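Catabolite activation-like protein (Xanthomonas campestris pv. campestris, PDB 3IWZ) acts as a global transcriptional regulator of virulence genes, a CRP-family homodimer that appears to lose its DNA-binding ability when it binds the second messenger c-di-GMP. Local coordinates at residues 22-33 and 125-136. Sequence-based numbering, arbitrary orientation.
Sequences LDAGTIERFLAH and SLSPDAPRILYA
In the cyclic nucleotide-binding domain of this CRP-family regulator, the short N-terminal helix 24-32 packs across the start of the long dimerisation helix 130-157, and a salt-bridge network of Asp23, Arg29, Asp129 and Arg132 joins the two. The axes of 24-32 and 130-136 run nearly perpendicular and approach to 10.6 Å. Arg29 grips the Asp129 carboxylate side-on with two nitrogens: NE donates to the syn lone pair of OD1, while Arg29 NH1 reaches Asp129 OD2 at 3.0 Å along an almost straight bond (174°). A bend at chi3 (-70°) turns the Arg29 guanidinium across the carboxylate, the two planes lying 44° apart. Asp129 OD2 also draws in Arg132 NH2, three residues further along the chain, through a weak bond, so one carboxylate bridges two arginines.

At the other end of the network, Arg132 NE donates to Thr26 OG1 at 2.8 Å, and that hydroxyl in turn hydrogen-bonds Asp23 OD1. Asp23 OD1 also lies 3.3 Å from Arg132 NE, but well out of the guanidinium plane, where the attraction is of charge alone. Asp23 is also the N-cap of helix 24-32, its OD2 accepting from Thr26 N, so a single carboxylate both caps the helix and lies close to the Arg132 charge.

Apolar contacts flank the polar cluster. Leu22 CD1 rests on Ala136 CB, and beyond helix 24-32 the His33 ring lies against Leu126 CD1, while its ND1 is tied back to Arg29 O. On another side of helix 130-157, Pro131 and Leu134 pack on their counterparts in the second subunit. Thr26 CG2, anti to the backbone N, touches both Asp129 CB and Ile133 CD1, 3.6 Å from each.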
ATOM      1  N   LEU D  22      21.307  -3.169  -0.630  1.00 51.56           N
ATOM      2  CA  LEU D  22      22.009  -4.463  -0.422  1.00 51.60           C
ATOM      3  C   LEU D  22      22.962  -4.745  -1.581  1.00 51.62           C
ATOM      4  O   LEU D  22      22.637  -4.481  -2.744  1.00 50.96           O
ATOM      5  CB  LEU D  22      20.988  -5.604  -0.285  1.00 49.62           C
ATOM      6  CG  LEU D  22      20.225  -6.083  -1.523  1.00 47.96           C
ATOM      7  CD1 LEU D  22      19.035  -6.907  -1.050  1.00 46.34           C
ATOM      8  CD2 LEU D  22      19.756  -4.910  -2.376  1.00 47.42           C
ATOM      9  N   ASP D  23      24.134  -5.284  -1.243  1.00 52.44           N
ATOM     10  CA  ASP D  23      25.188  -5.610  -2.211  1.00 52.78           C
ATOM     11  C   ASP D  23      25.013  -6.956  -2.908  1.00 53.37           C
ATOM     12  O   ASP D  23      24.156  -7.757  -2.535  1.00 53.47           O
ATOM     13  CB  ASP D  23      26.550  -5.605  -1.514  1.00 52.92           C
ATOM     14  CG  ASP D  23      26.574  -6.493  -0.284  1.00 52.55           C
ATOM     15  OD1 ASP D  23      26.098  -6.046   0.784  1.00 53.11           O
ATOM     16  OD2 ASP D  23      27.053  -7.640  -0.384  1.00 50.39           O
ATOM     17  N   ALA D  24      25.851  -7.197  -3.916  1.00 54.01           N
ATOM     18  CA  ALA D  24      25.816  -8.438  -4.684  1.00 53.26           C
ATOM     19  C   ALA D  24      26.323  -9.598  -3.848  1.00 53.51           C
ATOM     20  O   ALA D  24      26.083 -10.757  -4.176  1.00 54.24           O
ATOM     21  CB  ALA D  24      26.658  -8.303  -5.939  1.00 53.55           C
ATOM     22  N   GLY D  25      27.032  -9.278  -2.771  1.00 54.19           N
ATOM     23  CA  GLY D  25      27.562 -10.312  -1.897  1.00 53.05           C
ATOM     24  C   GLY D  25      26.476 -10.853  -0.988  1.00 53.28           C
ATOM     25  O   GLY D  25      26.392 -12.059  -0.738  1.00 53.77           O
ATOM     26  N   THR D  26      25.640  -9.952  -0.485  1.00 53.04           N
ATOM     27  CA  THR D  26      24.545 -10.347   0.387  1.00 52.23           C
ATOM     28  C   THR D  26      23.526 -11.107  -0.462  1.00 51.71           C
ATOM     29  O   THR D  26      22.946 -12.103  -0.022  1.00 52.93           O
ATOM     30  CB  THR D  26      23.860  -9.115   1.017  1.00 52.50           C
ATOM     31  OG1 THR D  26      24.828  -8.334   1.729  1.00 52.52           O
ATOM     32  CG2 THR D  26      22.769  -9.550   1.977  1.00 52.08           C
ATOM     33  N   ILE D  27      23.325 -10.633  -1.689  1.00 50.42           N
ATOM     34  CA  ILE D  27      22.379 -11.254  -2.609  1.00 50.24           C
ATOM     35  C   ILE D  27      22.743 -12.684  -2.979  1.00 50.19           C
ATOM     36  O   ILE D  27      21.888 -13.568  -2.955  1.00 49.24           O
ATOM     37  CB  ILE D  27      22.227 -10.416  -3.912  1.00 50.08           C
ATOM     38  CG1 ILE D  27      21.378  -9.174  -3.621  1.00 50.78           C
ATOM     39  CG2 ILE D  27      21.604 -11.265  -5.023  1.00 48.37           C
ATOM     40  CD1 ILE D  27      20.932  -8.417  -4.857  1.00 50.21           C
ATOM     41  N   GLU D  28      24.006 -12.907  -3.329  1.00 50.91           N
ATOM     42  CA  GLU D  28      24.458 -14.244  -3.704  1.00 51.45           C
ATOM     43  C   GLU D  28      24.334 -15.239  -2.562  1.00 50.27           C
ATOM     44  O   GLU D  28      23.885 -16.364  -2.768  1.00 50.29           O
ATOM     45  CB  GLU D  28      25.903 -14.204  -4.206  1.00 52.34           C
ATOM     46  CG  GLU D  28      26.059 -13.372  -5.462  1.00 57.68           C
ATOM     47  CD  GLU D  28      24.979 -13.673  -6.489  1.00 60.06           C
ATOM     48  OE1 GLU D  28      24.469 -12.716  -7.116  1.00 61.55           O
ATOM     49  OE2 GLU D  28      24.646 -14.865  -6.667  1.00 61.72           O
ATOM     50  N   ARG D  29      24.733 -14.838  -1.360  1.00 49.44           N
ATOM     51  CA  ARG D  29      24.628 -15.742  -0.223  1.00 49.82           C
ATOM     52  C   ARG D  29      23.165 -16.058   0.015  1.00 49.56           C
ATOM     53  O   ARG D  29      22.811 -17.176   0.369  1.00 50.71           O
ATOM     54  CB  ARG D  29      25.229 -15.118   1.031  1.00 48.67           C
ATOM     55  CG  ARG D  29      26.733 -15.005   0.991  1.00 49.74           C
ATOM     56  CD  ARG D  29      27.281 -14.709   2.373  1.00 49.89           C
ATOM     57  NE  ARG D  29      26.960 -13.358   2.809  1.00 49.29           N
ATOM     58  CZ  ARG D  29      27.451 -12.264   2.240  1.00 49.92           C
ATOM     59  NH1 ARG D  29      27.115 -11.065   2.691  1.00 48.62           N
ATOM     60  NH2 ARG D  29      28.283 -12.373   1.217  1.00 50.57           N
ATOM     61  N   PHE D  30      22.311 -15.062  -0.185  1.00 50.02           N
ATOM     62  CA  PHE D  30      20.886 -15.259   0.004  1.00 49.26           C
ATOM     63  C   PHE D  30      20.364 -16.283  -0.998  1.00 49.46           C
ATOM     64  O   PHE D  30      19.522 -17.113  -0.661  1.00 49.77           O
ATOM     65  CB  PHE D  30      20.131 -13.943  -0.172  1.00 48.46           C
ATOM     66  CG  PHE D  30      18.655 -14.122  -0.309  1.00 48.69           C
ATOM     67  CD1 PHE D  30      17.885 -14.510   0.776  1.00 49.88           C
ATOM     68  CD2 PHE D  30      18.038 -13.952  -1.542  1.00 50.54           C
ATOM     69  CE1 PHE D  30      16.515 -14.735   0.643  1.00 49.91           C
ATOM     70  CE2 PHE D  30      16.663 -14.176  -1.690  1.00 52.34           C
ATOM     71  CZ  PHE D  30      15.900 -14.568  -0.593  1.00 51.25           C
ATOM     72  N   LEU D  31      20.866 -16.221  -2.229  1.00 49.25           N
ATOM     73  CA  LEU D  31      20.441 -17.138  -3.279  1.00 50.58           C
ATOM     74  C   LEU D  31      21.038 -18.535  -3.109  1.00 51.24           C
ATOM     75  O   LEU D  31      20.464 -19.524  -3.563  1.00 50.79           O
ATOM     76  CB  LEU D  31      20.821 -16.582  -4.653  1.00 51.44           C
ATOM     77  CG  LEU D  31      20.224 -15.230  -5.062  1.00 51.55           C
ATOM     78  CD1 LEU D  31      20.651 -14.907  -6.487  1.00 51.41           C
ATOM     79  CD2 LEU D  31      18.704 -15.277  -4.954  1.00 50.73           C
ATOM     80  N   ALA D  32      22.187 -18.613  -2.446  1.00 51.73           N
ATOM     81  CA  ALA D  32      22.847 -19.893  -2.226  1.00 53.57           C
ATOM     82  C   ALA D  32      21.914 -20.902  -1.554  1.00 53.62           C
ATOM     83  O   ALA D  32      22.109 -22.109  -1.686  1.00 55.06           O
ATOM     84  CB  ALA D  32      24.115 -19.702  -1.378  1.00 51.56           C
ATOM     85  N   HIS D  33      20.906 -20.409  -0.839  1.00 53.92           N
ATOM     86  CA  HIS D  33      19.957 -21.284  -0.147  1.00 52.44           C
ATOM     87  C   HIS D  33      18.598 -21.324  -0.846  1.00 52.94           C
ATOM     88  O   HIS D  33      17.656 -21.943  -0.349  1.00 53.77           O
ATOM     89  CB  HIS D  33      19.736 -20.823   1.305  1.00 51.24           C
ATOM     90  CG  HIS D  33      20.992 -20.705   2.115  1.00 51.13           C
ATOM     91  ND1 HIS D  33      21.786 -19.577   2.102  1.00 51.12           N
ATOM     92  CD2 HIS D  33      21.577 -21.564   2.983  1.00 49.57           C
ATOM     93  CE1 HIS D  33      22.802 -19.744   2.927  1.00 49.99           C
ATOM     94  NE2 HIS D  33      22.699 -20.941   3.475  1.00 50.56           N
ATOM     95  N   SER D 125      23.801 -18.656   9.522  1.00 55.56           N
ATOM     96  CA  SER D 125      24.758 -18.088   8.576  1.00 55.25           C
ATOM     97  C   SER D 125      24.314 -16.822   7.847  1.00 55.52           C
ATOM     98  O   SER D 125      25.095 -16.249   7.084  1.00 56.48           O
ATOM     99  CB  SER D 125      25.170 -19.141   7.543  1.00 55.02           C
ATOM    100  OG  SER D 125      24.104 -19.464   6.669  1.00 53.11           O
ATOM    101  N   LEU D 126      23.079 -16.379   8.074  1.00 55.78           N
ATOM    102  CA  LEU D 126      22.577 -15.173   7.405  1.00 55.65           C
ATOM    103  C   LEU D 126      22.297 -14.010   8.358  1.00 55.25           C
ATOM    104  O   LEU D 126      21.941 -12.914   7.928  1.00 54.69           O
ATOM    105  CB  LEU D 126      21.318 -15.507   6.587  1.00 55.37           C
ATOM    106  CG  LEU D 126      21.521 -15.816   5.093  1.00 55.18           C
ATOM    107  CD1 LEU D 126      22.782 -16.643   4.885  1.00 53.67           C
ATOM    108  CD2 LEU D 126      20.284 -16.535   4.548  1.00 52.82           C
ATOM    109  N   SER D 127      22.480 -14.253   9.651  1.00 56.55           N
ATOM    110  CA  SER D 127      22.254 -13.239  10.679  1.00 56.58           C
ATOM    111  C   SER D 127      22.877 -11.879  10.328  1.00 55.64           C
ATOM    112  O   SER D 127      22.246 -10.836  10.521  1.00 56.67           O
ATOM    113  CB  SER D 127      22.802 -13.743  12.024  1.00 58.50           C
ATOM    114  OG  SER D 127      22.392 -12.919  13.103  1.00 60.74           O
ATOM    115  N   PRO D 128      24.121 -11.869   9.812  1.00 53.85           N
ATOM    116  CA  PRO D 128      24.786 -10.608   9.451  1.00 52.23           C
ATOM    117  C   PRO D 128      24.149  -9.919   8.242  1.00 51.01           C
ATOM    118  O   PRO D 128      24.304  -8.714   8.037  1.00 50.46           O
ATOM    119  CB  PRO D 128      26.223 -11.044   9.158  1.00 53.72           C
ATOM    120  CG  PRO D 128      26.386 -12.299   9.986  1.00 53.73           C
ATOM    121  CD  PRO D 128      25.071 -12.992   9.745  1.00 53.41           C
ATOM    122  N   ASP D 129      23.443 -10.700   7.435  1.00 49.88           N
ATOM    123  CA  ASP D 129      22.780 -10.181   6.249  1.00 48.73           C
ATOM    124  C   ASP D 129      21.350  -9.721   6.571  1.00 48.22           C
ATOM    125  O   ASP D 129      20.756  -8.954   5.819  1.00 47.97           O
ATOM    126  CB  ASP D 129      22.760 -11.266   5.167  1.00 48.60           C
ATOM    127  CG  ASP D 129      24.162 -11.679   4.721  1.00 49.96           C
ATOM    128  OD1 ASP D 129      24.326 -12.813   4.219  1.00 51.02           O
ATOM    129  OD2 ASP D 129      25.098 -10.865   4.861  1.00 48.74           O
ATOM    130  N   ALA D 130      20.815 -10.186   7.697  1.00 48.59           N
ATOM    131  CA  ALA D 130      19.457  -9.842   8.119  1.00 48.64           C
ATOM    132  C   ALA D 130      19.167  -8.348   8.025  1.00 49.18           C
ATOM    133  O   ALA D 130      18.184  -7.941   7.412  1.00 51.03           O
ATOM    134  CB  ALA D 130      19.214 -10.337   9.543  1.00 48.80           C
ATOM    135  N   PRO D 131      20.020  -7.504   8.630  1.00 48.89           N
ATOM    136  CA  PRO D 131      19.790  -6.056   8.569  1.00 47.67           C
ATOM    137  C   PRO D 131      19.596  -5.534   7.143  1.00 45.80           C
ATOM    138  O   PRO D 131      18.627  -4.823   6.868  1.00 46.61           O
ATOM    139  CB  PRO D 131      21.041  -5.483   9.232  1.00 48.08           C
ATOM    140  CG  PRO D 131      21.372  -6.531  10.244  1.00 49.26           C
ATOM    141  CD  PRO D 131      21.199  -7.810   9.455  1.00 47.63           C
ATOM    142  N   ARG D 132      20.515  -5.880   6.244  1.00 43.33           N
ATOM    143  CA  ARG D 132      20.415  -5.427   4.852  1.00 42.70           C
ATOM    144  C   ARG D 132      19.224  -6.024   4.116  1.00 40.68           C
ATOM    145  O   ARG D 132      18.637  -5.377   3.255  1.00 38.69           O
ATOM    146  CB  ARG D 132      21.679  -5.765   4.059  1.00 42.36           C
ATOM    147  CG  ARG D 132      22.742  -4.685   4.063  1.00 46.68           C
ATOM    148  CD  ARG D 132      23.920  -5.109   3.204  1.00 48.86           C
ATOM    149  NE  ARG D 132      24.544  -6.336   3.703  1.00 51.49           N
ATOM    150  CZ  ARG D 132      25.368  -6.388   4.747  1.00 51.32           C
ATOM    151  NH1 ARG D 132      25.676  -5.277   5.408  1.00 49.16           N
ATOM    152  NH2 ARG D 132      25.887  -7.551   5.132  1.00 51.23           N
ATOM    153  N   ILE D 133      18.876  -7.264   4.441  1.00 40.33           N
ATOM    154  CA  ILE D 133      17.751  -7.908   3.782  1.00 39.63           C
ATOM    155  C   ILE D 133      16.459  -7.177   4.162  1.00 39.55           C
ATOM    156  O   ILE D 133      15.739  -6.654   3.303  1.00 39.85           O
ATOM    157  CB  ILE D 133      17.616  -9.381   4.200  1.00 39.19           C
ATOM    158  CG1 ILE D 133      18.940 -10.128   3.989  1.00 40.43           C
ATOM    159  CG2 ILE D 133      16.502 -10.034   3.397  1.00 38.51           C
ATOM    160  CD1 ILE D 133      19.344 -10.316   2.554  1.00 38.97           C
ATOM    161  N   LEU D 134      16.175  -7.146   5.459  1.00 38.64           N
ATOM    162  CA  LEU D 134      14.976  -6.497   5.973  1.00 38.39           C
ATOM    163  C   LEU D 134      14.840  -5.061   5.490  1.00 36.31           C
ATOM    164  O   LEU D 134      13.751  -4.629   5.119  1.00 37.64           O
ATOM    165  CB  LEU D 134      14.994  -6.532   7.496  1.00 38.98           C
ATOM    166  CG  LEU D 134      14.945  -7.945   8.056  1.00 38.92           C
ATOM    167  CD1 LEU D 134      15.237  -7.919   9.549  1.00 38.90           C
ATOM    168  CD2 LEU D 134      13.571  -8.545   7.759  1.00 39.29           C
ATOM    169  N   TYR D 135      15.947  -4.331   5.480  1.00 34.62           N
ATOM    170  CA  TYR D 135      15.918  -2.946   5.031  1.00 32.97           C
ATOM    171  C   TYR D 135      15.559  -2.878   3.549  1.00 32.63           C
ATOM    172  O   TYR D 135      14.773  -2.027   3.138  1.00 33.10           O
ATOM    173  CB  TYR D 135      17.272  -2.277   5.269  1.00 33.86           C
ATOM    174  CG  TYR D 135      17.320  -0.834   4.823  1.00 35.23           C
ATOM    175  CD1 TYR D 135      16.683   0.163   5.554  1.00 35.97           C
ATOM    176  CD2 TYR D 135      17.958  -0.476   3.636  1.00 36.21           C
ATOM    177  CE1 TYR D 135      16.672   1.481   5.114  1.00 38.10           C
ATOM    178  CE2 TYR D 135      17.954   0.842   3.185  1.00 38.58           C
ATOM    179  CZ  TYR D 135      17.306   1.814   3.926  1.00 37.64           C
ATOM    180  OH  TYR D 135      17.261   3.108   3.462  1.00 38.99           O
ATOM    181  N   ALA D 136      16.143  -3.761   2.741  1.00 29.52           N
ATOM    182  CA  ALA D 136      15.833  -3.766   1.312  1.00 30.36           C
ATOM    183  C   ALA D 136      14.336  -4.014   1.126  1.00 30.92           C
ATOM    184  O   ALA D 136      13.680  -3.328   0.346  1.00 30.97           O
ATOM    185  CB  ALA D 136      16.631  -4.841   0.587  1.00 30.84           C
TER